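Local coordinates for uncharacterized protein (Bacteroides ovatus, PDB 4DQA) that is of unknown function but probably binds carbohydrate, joining an N-terminal BT_3987-like domain to a concanavalin A-like lectin/glucanase domain, at residues I188-D193 / Y203-G208; Y165-N170 / T179-E184; Y212-P217 / T237-N242; F174-T179 / G192-G197. One frame throughout, in Å; residues are numbered along the deposited sequence.

Interaction 1: residues I188-D193 / Y203-G208; sequences ILRIGD and YLEVAG
Arg190 and Glu205 face each other as a hydrogen-bonded pair of two antiparallel strands, 188-190 and 203-208. The backbone bonds come in two such pairs. Ile188 N gives to Ala207 O at 2.9 Å, and Ala207 N returns the bond to Ile188 O. Arg190 N meets Glu205 O at 3.0 Å in an almost straight bond (176°), and Glu205 N gives to Arg190 O. Beyond the corner at Ile191, Gly192 N still reaches Tyr203 O.

The charged contact lies on the face with Ile188 and Ala207. Arg190 and Glu205 run side by side and point the same way. NE and NH2 of Arg190 both give to Glu205 OE1, each at 2.9 Å. OE1 lies in the guanidinium plane, but both nitrogens come to it from one face of the carboxylate. Ala207 CB sits over the centre of the guanidinium, 3.4 Å from Arg190 CZ. Asp193 is near the opposite face and adds a long, weak ion pair; its OD1 is hydrogen-bonded to Asn177 ND2.

Apolar contacts on the other face join Leu204 CD2 to Ile191 CG1 at 3.8 Å and to Leu189 CD1 at 4.4 Å.

Glu205 OE2 is bonded to Thr199 OG1, so both carboxylate oxygens have partners. The guanidinium would probably favour the ionised form of Glu205. The salt bridge ties the side chains across the same pair that the backbone joins.

Interaction 2: residues Y165-N170 / T179-E184; sequences YEALIN and TIMGTE
Tyr165 packs on Met181, a selenomethionine, where strand 163-171 faces the chain after strand 178-180. The domain belongs to the concanavalin A-like lectin/glucanase superfamily, a beta-sandwich fold. No hydrogen bond crosses between the two segments. They meet through side chains, and the touching parts, 165-169 and 180-183, run 153° apart.

Tyr165 comes first along the strand. Its side chain and that of Met181 slide past each other in opposite directions. Tyr165 CB touches Met181 CE at 3.7 Å. The Met181 chain bends at chi3 (-62°), which sets CE beside the start of the Tyr165 side chain. The selenium lies oblique to the ring, 5.3 Å from its centroid, in a Met-aromatic contact. The Met181 side-chain contacts hold for one of its two deposited conformers. Farther out, Tyr165 CE2 is 3.6 Å from Met181 O, and Tyr165 OH is 3.7 Å from Gly182 CA. The hydroxyl is bonded to Met187 O, and Phe264 meets the ring edge-to-face.

Glu166 turns its side chain away, to Trp289 and Arg287. Its backbone O stays in the contact, 3.8 Å from Met181 SE. Ala167 adds CB at 4.4 Å from the same selenium.

Ile169 is the last residue to take part, and it meets Ile180. Ile180 and Met181 both face Leu189 in a classic beta bulge. This bulge lets two successive residues point toward strand 163-171. The Ile169 side chain crosses that of Ile180 at about a right angle, with Ile169 CD1 4.1 Å from Ile180 CD1.

Interaction 3: residues Y212-P217 / T237-N242; sequences YRVTKP and TGIYVN
Tyr212 and Val214 face Thr237 and Ile239 with no backbone hydrogen bond between them. The touching parts, 212-214 and 237-239, run in roughly the same direction, 35° apart. The nearest CA atoms, those of Val214 and Ile239, are 7.5 Å apart. Strand 212-213 pairs instead with strand 203-208, and strand 236-241 lies between strands 223-231 and 244-250 in the large antiparallel sheet.

Tyr212 carries most of the contact. Its CG stands between the backbone N and the carbonyl carbon (chi1 67°), and the ring reaches toward the other strand. Tyr212 OH gives a hydrogen bond to Thr237 OG1 at 2.7 Å. The two side chains meet tip to tip, and OG1 lies in the plane of the ring, at its edge. Thr237 OG1 is also bonded to Thr229 O on the adjacent strand, so the hydroxyl links Tyr212 to the sheet. Gly238 N is 3.1 Å from Tyr212 OH, but the angle is too poor for a bond.

Apolar atoms lie beside the polar one. Thr237 CG2 is 3.5 Å from Tyr212 CE1. Ile239 CD1 is 3.7 Å from Tyr212 CE2, and both groups approach the ring obliquely. Farther along, Val214 CG1 touches Ile239 CG2 at 3.8 Å, the two side chains crossing at about a right angle. Trp246 packs on Val214 as well.

Side chains joining two layers, with no backbone pairing between them, fit the interior of a beta sandwich, as in the concanavalin A-like fold.

Interaction 4: residues F174-T179 / G192-G197; sequences FLDNNT and GDAGGG
Asn177 and Asp193 lie side by side and point the same way, their amide and carboxylate planes nearly perpendicular (83°). Asn177 ND2 gives a hydrogen bond to Asp193 OD1 at 3.0 Å. The donor stands above the carboxylate plane, 46° out of it. Asn177 has CG anti to the backbone N (chi1 177°), and this CG is 3.3 Å from Gly192 O.

Asp176 turns to the other partner, Ala194. Its OD1 is 3.6 Å from Ala194 CB, and its OD2 lies near Gly195 N without a bond. A backbone bond also joins this end. Ala194 N gives to Asp176 O at 2.9 Å in a nearly straight bond, at the start of the short 3-10 segment 194-196. The donor stands above the carbonyl plane of Asp176.

Gly192 lies close against the backbone of Asp176 and Asn177. Asp176 O comes to 3.1 Å from Gly192 C. Gly192 O in turn accepts a CA-H contact from Asn177 CA at 3.3 Å.

Asn178 bonds its own loop through Leu175 and also reaches Ile191 O. Its OD1 accepts from Leu175 N on a lone pair, and its ND2 gives to both Leu175 O and Ile191 O.

The contact thus joins the loop leading into strand 178-180 to the turn after strand 187-190. Asn177 touches Arg190 on that strand, and the backbone of Asp193 bonds to Thr199 in the short strand 199-200.

Overall arrangement
All four contacts lie in the concanavalin A-like part of the chain. From the N terminus, interaction 2 opens first and folds the bulge after strand 178-180 back on strand 163-171. Interaction 4 begins before it closes. The two cross and share Thr179, and interaction 4 ends in the turn after strand 187-190. Interaction 1 opens on strand 187-190, shares Gly192 and Asp193 with interaction 4, and pairs the strand with 203-208. Interaction 3 follows in series and returns the chain from strand 212-213 to strand 236-241. Interactions 2 and 3 tie the chain after strand 178-180 and strand 212-213 to the large antiparallel sheet, while interactions 1 and 4 join the strands and turns between them.

Interaction 1: residues I188-D193 / Y203-G208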
# COMPACT_ATOMS: atom_id res chain seq x y z
N ILE A 188 -0.51 -11.89 22.08
CA ILE A 188 -1.21 -12.48 20.95
C ILE A 188 -2.45 -11.65 20.60
O ILE A 188 -3.15 -11.13 21.48
CB ILE A 188 -1.52 -13.97 21.23
CG1 ILE A 188 -1.91 -14.72 19.94
CG2 ILE A 188 -2.61 -14.10 22.27
CD1 ILE A 188 -1.93 -16.24 20.08
N LEU A 189 -2.68 -11.48 19.30
CA LEU A 189 -3.87 -10.84 18.78
C LEU A 189 -4.80 -11.93 18.27
O LEU A 189 -4.41 -12.80 17.46
CB LEU A 189 -3.51 -9.87 17.66
CG LEU A 189 -4.66 -9.11 17.01
CD1 LEU A 189 -5.25 -8.14 18.02
CD2 LEU A 189 -4.16 -8.37 15.77
N ARG A 190 -6.02 -11.92 18.80
CA ARG A 190 -7.01 -12.94 18.47
C ARG A 190 -8.38 -12.31 18.36
O ARG A 190 -8.57 -11.12 18.65
CB ARG A 190 -7.01 -14.03 19.55
CG ARG A 190 -7.46 -13.56 20.91
CD ARG A 190 -7.17 -14.62 21.99
NE ARG A 190 -7.67 -14.22 23.31
CZ ARG A 190 -7.29 -14.80 24.45
NH1 ARG A 190 -6.41 -15.80 24.43
NH2 ARG A 190 -7.77 -14.36 25.59
N ILE A 191 -9.34 -13.12 17.92
CA ILE A 191 -10.74 -12.71 17.95
C ILE A 191 -11.44 -13.72 18.83
O ILE A 191 -11.47 -14.92 18.52
CB ILE A 191 -11.41 -12.70 16.56
CG1 ILE A 191 -10.50 -12.00 15.54
CG2 ILE A 191 -12.74 -11.99 16.68
CD1 ILE A 191 -10.99 -12.13 14.11
N GLY A 192 -11.97 -13.24 19.95
CA GLY A 192 -12.72 -14.06 20.87
C GLY A 192 -11.94 -14.79 21.94
O GLY A 192 -10.80 -15.20 21.74
N ASP A 193 -12.58 -14.94 23.09
CA ASP A 193 -12.17 -15.98 24.04
C ASP A 193 -13.42 -16.45 24.78
O ASP A 193 -13.51 -16.38 26.01
CB ASP A 193 -11.11 -15.47 25.01
CG ASP A 193 -10.55 -16.58 25.88
OD1 ASP A 193 -10.37 -17.71 25.36
OD2 ASP A 193 -10.28 -16.34 27.07
N TYR A 203 -15.12 -10.63 19.03
CA TYR A 203 -14.48 -9.40 19.52
C TYR A 203 -12.96 -9.51 19.47
O TYR A 203 -12.37 -10.41 20.07
CB TYR A 203 -14.92 -9.11 20.95
CG TYR A 203 -16.23 -8.35 21.04
CD1 TYR A 203 -17.34 -8.76 20.31
CD2 TYR A 203 -16.35 -7.23 21.82
CE1 TYR A 203 -18.54 -8.05 20.36
CE2 TYR A 203 -17.53 -6.53 21.89
CZ TYR A 203 -18.62 -6.95 21.16
OH TYR A 203 -19.81 -6.26 21.22
N LEU A 204 -12.34 -8.59 18.74
CA LEU A 204 -10.89 -8.50 18.72
C LEU A 204 -10.32 -8.22 20.09
O LEU A 204 -10.85 -7.42 20.86
CB LEU A 204 -10.44 -7.34 17.85
CG LEU A 204 -10.31 -7.54 16.38
CD1 LEU A 204 -10.07 -6.17 15.76
CD2 LEU A 204 -9.13 -8.47 16.07
N GLU A 205 -9.22 -8.87 20.39
CA GLU A 205 -8.63 -8.84 21.72
C GLU A 205 -7.15 -9.06 21.64
O GLU A 205 -6.68 -9.85 20.82
CB GLU A 205 -9.25 -9.95 22.59
CG GLU A 205 -8.71 -10.05 23.99
CD GLU A 205 -9.45 -11.09 24.83
OE1 GLU A 205 -9.49 -12.29 24.43
OE2 GLU A 205 -10.00 -10.71 25.89
N VAL A 206 -6.41 -8.35 22.48
CA VAL A 206 -5.03 -8.68 22.74
C VAL A 206 -4.89 -9.36 24.09
O VAL A 206 -5.50 -8.96 25.08
CB VAL A 206 -4.11 -7.46 22.59
CG1 VAL A 206 -4.49 -6.37 23.53
CG2 VAL A 206 -2.68 -7.86 22.84
N ALA A 207 -4.11 -10.44 24.12
CA ALA A 207 -3.96 -11.24 25.33
C ALA A 207 -2.51 -11.64 25.54
O ALA A 207 -1.68 -11.48 24.66
CB ALA A 207 -4.86 -12.49 25.24
N GLY A 208 -2.21 -12.11 26.74
CA GLY A 208 -0.85 -12.52 27.08
C GLY A 208 -0.56 -12.21 28.52
O GLY A 208 -1.25 -12.68 29.43

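Interaction 2: residues Y165-N170 / T179-E184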
# COMPACT_ATOMS: atom_id res chain seq x y z
N TYR A 165 1.56 -5.31 15.15
CA TYR A 165 1.06 -6.44 14.37
C TYR A 165 0.00 -5.85 13.46
O TYR A 165 -0.83 -5.07 13.92
CB TYR A 165 0.31 -7.47 15.22
CG TYR A 165 1.07 -8.25 16.28
CD1 TYR A 165 2.46 -8.24 16.36
CD2 TYR A 165 0.36 -9.02 17.20
CE1 TYR A 165 3.12 -8.99 17.32
CE2 TYR A 165 1.02 -9.77 18.18
CZ TYR A 165 2.39 -9.76 18.23
OH TYR A 165 3.06 -10.50 19.19
N GLU A 166 -0.03 -6.25 12.20
CA GLU A 166 -1.14 -5.82 11.33
C GLU A 166 -1.42 -6.86 10.27
O GLU A 166 -0.56 -7.66 9.92
CB GLU A 166 -0.95 -4.45 10.69
CG GLU A 166 0.26 -4.37 9.80
CD GLU A 166 0.40 -3.03 9.08
OE1 GLU A 166 -0.64 -2.40 8.80
OE2 GLU A 166 1.54 -2.63 8.74
N ALA A 167 -2.66 -6.88 9.80
CA ALA A 167 -3.08 -7.78 8.73
C ALA A 167 -4.39 -7.33 8.15
O ALA A 167 -5.22 -6.69 8.83
CB ALA A 167 -3.26 -9.18 9.26
N LEU A 168 -4.63 -7.71 6.90
CA LEU A 168 -5.98 -7.73 6.32
C LEU A 168 -6.53 -9.12 6.59
O LEU A 168 -5.87 -10.14 6.31
CB LEU A 168 -5.96 -7.48 4.82
CG LEU A 168 -5.52 -6.09 4.41
CD1 LEU A 168 -5.05 -6.06 2.94
CD2 LEU A 168 -6.60 -5.05 4.65
N ILE A 169 -7.75 -9.17 7.13
CA ILE A 169 -8.41 -10.44 7.45
C ILE A 169 -9.83 -10.46 6.94
O ILE A 169 -10.50 -9.45 6.79
CB ILE A 169 -8.42 -10.74 8.98
CG1 ILE A 169 -9.29 -9.74 9.72
CG2 ILE A 169 -6.99 -10.76 9.50
CD1 ILE A 169 -9.50 -10.12 11.18
N ASN A 170 -10.29 -11.68 6.67
CA ASN A 170 -11.65 -11.95 6.24
C ASN A 170 -12.05 -13.27 6.86
O ASN A 170 -11.52 -14.32 6.51
CB ASN A 170 -11.73 -12.01 4.72
CG ASN A 170 -13.14 -12.11 4.22
OD1 ASN A 170 -13.96 -12.80 4.80
ND2 ASN A 170 -13.45 -11.38 3.15
N THR A 179 -7.22 -17.46 16.48
CA THR A 179 -5.89 -16.86 16.48
C THR A 179 -5.63 -16.04 15.23
O THR A 179 -5.79 -16.56 14.12
CB THR A 179 -4.82 -17.97 16.50
OG1 THR A 179 -5.00 -18.74 17.67
CG2 THR A 179 -3.41 -17.41 16.50
N ILE A 180 -5.20 -14.79 15.39
CA ILE A 180 -4.66 -14.05 14.24
C ILE A 180 -3.16 -14.25 14.23
O ILE A 180 -2.64 -14.97 13.38
CB ILE A 180 -5.06 -12.60 14.24
CG1 ILE A 180 -6.57 -12.49 14.12
CG2 ILE A 180 -4.43 -11.88 13.01
CD1 ILE A 180 -7.09 -11.09 14.38
N MSE A 181 -2.44 -13.66 15.17
CA MSE A 181 -0.99 -13.76 15.19
C MSE A 181 -0.43 -13.44 16.58
O MSE A 181 -0.99 -12.60 17.29
CB MSE A 181 -0.41 -12.78 14.16
CG MSE A 181 -1.00 -11.37 14.26
SE MSE A 181 -0.78 -10.18 12.71
CE MSE A 181 1.17 -10.11 12.71
N GLY A 182 0.70 -14.05 16.94
CA GLY A 182 1.43 -13.66 18.13
C GLY A 182 1.95 -14.83 18.92
O GLY A 182 1.98 -15.97 18.40
N THR A 183 2.30 -14.55 20.17
CA THR A 183 2.93 -15.49 21.05
C THR A 183 2.00 -15.76 22.22
O THR A 183 1.84 -14.93 23.10
CB THR A 183 4.28 -14.95 21.50
OG1 THR A 183 5.04 -14.65 20.32
CG2 THR A 183 5.03 -15.96 22.37
N GLU A 184 1.36 -16.92 22.20
CA GLU A 184 0.39 -17.26 23.23
C GLU A 184 0.98 -17.19 24.63
O GLU A 184 2.10 -17.66 24.89
CB GLU A 184 -0.20 -18.65 22.95
CG GLU A 184 -1.09 -19.23 24.08
CD GLU A 184 -2.32 -18.42 24.42
OE1 GLU A 184 -2.67 -17.50 23.65
OE2 GLU A 184 -2.92 -18.71 25.49

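Interaction 3: residues Y212-P217 / T237-N242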
# COMPACT_ATOMS: atom_id res chain seq x y z
N TYR A 212 -6.73 -6.55 26.70
CA TYR A 212 -7.89 -5.69 26.54
C TYR A 212 -8.54 -6.00 25.22
O TYR A 212 -7.99 -6.72 24.40
CB TYR A 212 -7.52 -4.20 26.64
CG TYR A 212 -6.66 -3.65 25.52
CD1 TYR A 212 -5.28 -3.82 25.52
CD2 TYR A 212 -7.23 -2.91 24.49
CE1 TYR A 212 -4.49 -3.29 24.50
CE2 TYR A 212 -6.44 -2.38 23.45
CZ TYR A 212 -5.08 -2.58 23.47
OH TYR A 212 -4.30 -2.03 22.46
N ARG A 213 -9.74 -5.48 25.02
CA ARG A 213 -10.55 -5.82 23.87
C ARG A 213 -11.37 -4.66 23.34
O ARG A 213 -11.54 -3.63 24.02
CB ARG A 213 -11.47 -6.99 24.22
CG ARG A 213 -12.50 -6.66 25.29
CD ARG A 213 -13.47 -7.83 25.41
NE ARG A 213 -14.44 -7.74 26.50
CZ ARG A 213 -15.54 -6.99 26.46
NH1 ARG A 213 -15.77 -6.20 25.40
NH2 ARG A 213 -16.39 -7.01 27.50
N VAL A 214 -11.87 -4.82 22.12
CA VAL A 214 -12.75 -3.84 21.52
C VAL A 214 -14.19 -3.95 22.05
O VAL A 214 -14.48 -4.78 22.92
CB VAL A 214 -12.74 -3.93 20.00
CG1 VAL A 214 -11.30 -3.73 19.50
CG2 VAL A 214 -13.30 -5.28 19.53
N THR A 215 -15.08 -3.10 21.53
CA THR A 215 -16.44 -3.03 22.04
C THR A 215 -17.54 -3.22 20.97
O THR A 215 -18.71 -2.98 21.23
CB THR A 215 -16.64 -1.70 22.83
OG1 THR A 215 -16.30 -0.61 21.99
CG2 THR A 215 -15.72 -1.66 24.04
N LYS A 216 -17.15 -3.68 19.78
CA LYS A 216 -18.06 -3.99 18.68
C LYS A 216 -17.58 -5.28 18.02
O LYS A 216 -16.39 -5.49 17.98
CB LYS A 216 -18.01 -2.87 17.64
CG LYS A 216 -18.31 -1.49 18.19
CD LYS A 216 -18.25 -0.45 17.07
CE LYS A 216 -16.82 -0.13 16.69
NZ LYS A 216 -16.20 0.90 17.58
N PRO A 217 -18.51 -6.10 17.46
CA PRO A 217 -18.08 -7.32 16.77
C PRO A 217 -17.61 -7.10 15.33
O PRO A 217 -17.97 -6.09 14.70
CB PRO A 217 -19.35 -8.18 16.77
CG PRO A 217 -20.48 -7.16 16.73
CD PRO A 217 -19.99 -6.01 17.55
N THR A 237 -1.03 1.66 24.03
CA THR A 237 -1.31 0.59 23.08
C THR A 237 -2.69 0.80 22.50
O THR A 237 -3.60 1.34 23.15
CB THR A 237 -1.17 -0.82 23.74
OG1 THR A 237 -1.65 -1.85 22.86
CG2 THR A 237 -1.94 -0.90 25.04
N GLY A 238 -2.85 0.40 21.23
CA GLY A 238 -4.13 0.53 20.56
C GLY A 238 -4.44 -0.65 19.66
O GLY A 238 -3.52 -1.30 19.13
N ILE A 239 -5.73 -0.92 19.50
CA ILE A 239 -6.21 -1.83 18.47
C ILE A 239 -6.99 -0.99 17.48
O ILE A 239 -7.88 -0.22 17.85
CB ILE A 239 -7.15 -2.89 19.07
CG1 ILE A 239 -6.38 -3.83 19.99
CG2 ILE A 239 -7.83 -3.69 17.95
CD1 ILE A 239 -7.23 -4.80 20.76
N TYR A 240 -6.64 -1.14 16.20
CA TYR A 240 -7.18 -0.34 15.13
C TYR A 240 -7.87 -1.23 14.11
O TYR A 240 -7.36 -2.29 13.75
CB TYR A 240 -6.05 0.43 14.42
CG TYR A 240 -5.30 1.41 15.28
CD1 TYR A 240 -4.28 0.99 16.11
CD2 TYR A 240 -5.59 2.76 15.23
CE1 TYR A 240 -3.59 1.88 16.91
CE2 TYR A 240 -4.90 3.66 16.03
CZ TYR A 240 -3.89 3.20 16.85
OH TYR A 240 -3.17 4.08 17.65
N VAL A 241 -9.04 -0.80 13.65
CA VAL A 241 -9.79 -1.51 12.63
C VAL A 241 -10.06 -0.50 11.52
O VAL A 241 -10.66 0.54 11.76
CB VAL A 241 -11.09 -2.07 13.17
CG1 VAL A 241 -11.88 -2.75 12.07
CG2 VAL A 241 -10.80 -3.06 14.30
N ASN A 242 -9.61 -0.82 10.32
CA ASN A 242 -9.78 0.05 9.14
C ASN A 242 -9.25 1.44 9.43
O ASN A 242 -9.83 2.44 9.03
CB ASN A 242 -11.23 0.10 8.70
CG ASN A 242 -11.72 -1.24 8.21
OD1 ASN A 242 -10.90 -2.15 7.92
ND2 ASN A 242 -13.02 -1.39 8.11

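Interaction 4: residues F174-T179 / G192-G197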
# COMPACT_ATOMS: atom_id res chain seq x y z
N PHE A 174 -16.53 -17.73 13.13
CA PHE A 174 -15.91 -17.54 14.42
C PHE A 174 -16.19 -18.75 15.30
O PHE A 174 -17.34 -19.14 15.52
CB PHE A 174 -16.48 -16.30 15.14
CG PHE A 174 -16.26 -15.01 14.41
CD1 PHE A 174 -15.08 -14.29 14.55
CD2 PHE A 174 -17.26 -14.48 13.62
CE1 PHE A 174 -14.88 -13.11 13.84
CE2 PHE A 174 -17.08 -13.30 12.93
CZ PHE A 174 -15.91 -12.60 13.04
N LEU A 175 -15.11 -19.35 15.78
CA LEU A 175 -15.20 -20.24 16.92
C LEU A 175 -14.99 -19.42 18.20
O LEU A 175 -14.94 -18.19 18.15
CB LEU A 175 -14.18 -21.37 16.77
CG LEU A 175 -14.48 -22.28 15.56
CD1 LEU A 175 -13.43 -23.38 15.42
CD2 LEU A 175 -15.86 -22.93 15.63
N ASP A 176 -14.85 -20.07 19.35
CA ASP A 176 -14.78 -19.34 20.61
C ASP A 176 -13.57 -18.41 20.69
O ASP A 176 -13.62 -17.35 21.29
CB ASP A 176 -14.69 -20.29 21.81
CG ASP A 176 -16.01 -20.90 22.21
OD1 ASP A 176 -17.06 -20.43 21.74
OD2 ASP A 176 -15.99 -21.85 23.05
N ASN A 177 -12.45 -18.84 20.10
CA ASN A 177 -11.18 -18.14 20.19
C ASN A 177 -10.44 -18.43 18.88
O ASN A 177 -10.17 -19.61 18.60
CB ASN A 177 -10.44 -18.66 21.42
CG ASN A 177 -9.07 -18.06 21.59
OD1 ASN A 177 -8.38 -17.76 20.63
ND2 ASN A 177 -8.67 -17.88 22.86
N ASN A 178 -10.15 -17.38 18.11
CA ASN A 178 -9.65 -17.47 16.74
C ASN A 178 -8.32 -16.73 16.66
O ASN A 178 -8.29 -15.53 16.80
CB ASN A 178 -10.67 -16.82 15.81
CG ASN A 178 -12.06 -17.39 16.02
OD1 ASN A 178 -12.40 -18.43 15.48
ND2 ASN A 178 -12.88 -16.69 16.82
N THR A 179 -7.22 -17.46 16.48
CA THR A 179 -5.89 -16.86 16.48
C THR A 179 -5.63 -16.04 15.23
O THR A 179 -5.79 -16.56 14.12
CB THR A 179 -4.82 -17.97 16.50
OG1 THR A 179 -5.00 -18.74 17.67
CG2 THR A 179 -3.41 -17.41 16.50
N GLY A 192 -11.97 -13.24 19.95
CA GLY A 192 -12.72 -14.06 20.87
C GLY A 192 -11.94 -14.79 21.94
O GLY A 192 -10.80 -15.20 21.74
N ASP A 193 -12.58 -14.94 23.09
CA ASP A 193 -12.17 -15.98 24.04
C ASP A 193 -13.42 -16.45 24.78
O ASP A 193 -13.51 -16.38 26.01
CB ASP A 193 -11.11 -15.47 25.01
CG ASP A 193 -10.55 -16.58 25.88
OD1 ASP A 193 -10.37 -17.71 25.36
OD2 ASP A 193 -10.28 -16.34 27.07
N ALA A 194 -14.41 -16.90 24.03
CA ALA A 194 -15.75 -17.08 24.59
C ALA A 194 -15.85 -18.19 25.62
O ALA A 194 -16.79 -18.18 26.45
CB ALA A 194 -16.75 -17.30 23.47
N GLY A 195 -14.93 -19.15 25.57
CA GLY A 195 -14.85 -20.16 26.62
C GLY A 195 -14.63 -19.58 28.00
O GLY A 195 -14.99 -20.20 29.00
N GLY A 196 -14.02 -18.39 28.06
CA GLY A 196 -13.77 -17.70 29.32
C GLY A 196 -14.93 -16.85 29.78
O GLY A 196 -14.91 -16.29 30.89
N GLY A 197 -15.95 -16.74 28.94
CA GLY A 197 -17.22 -16.14 29.33
C GLY A 197 -17.17 -14.63 29.45
O GLY A 197 -18.13 -14.02 29.93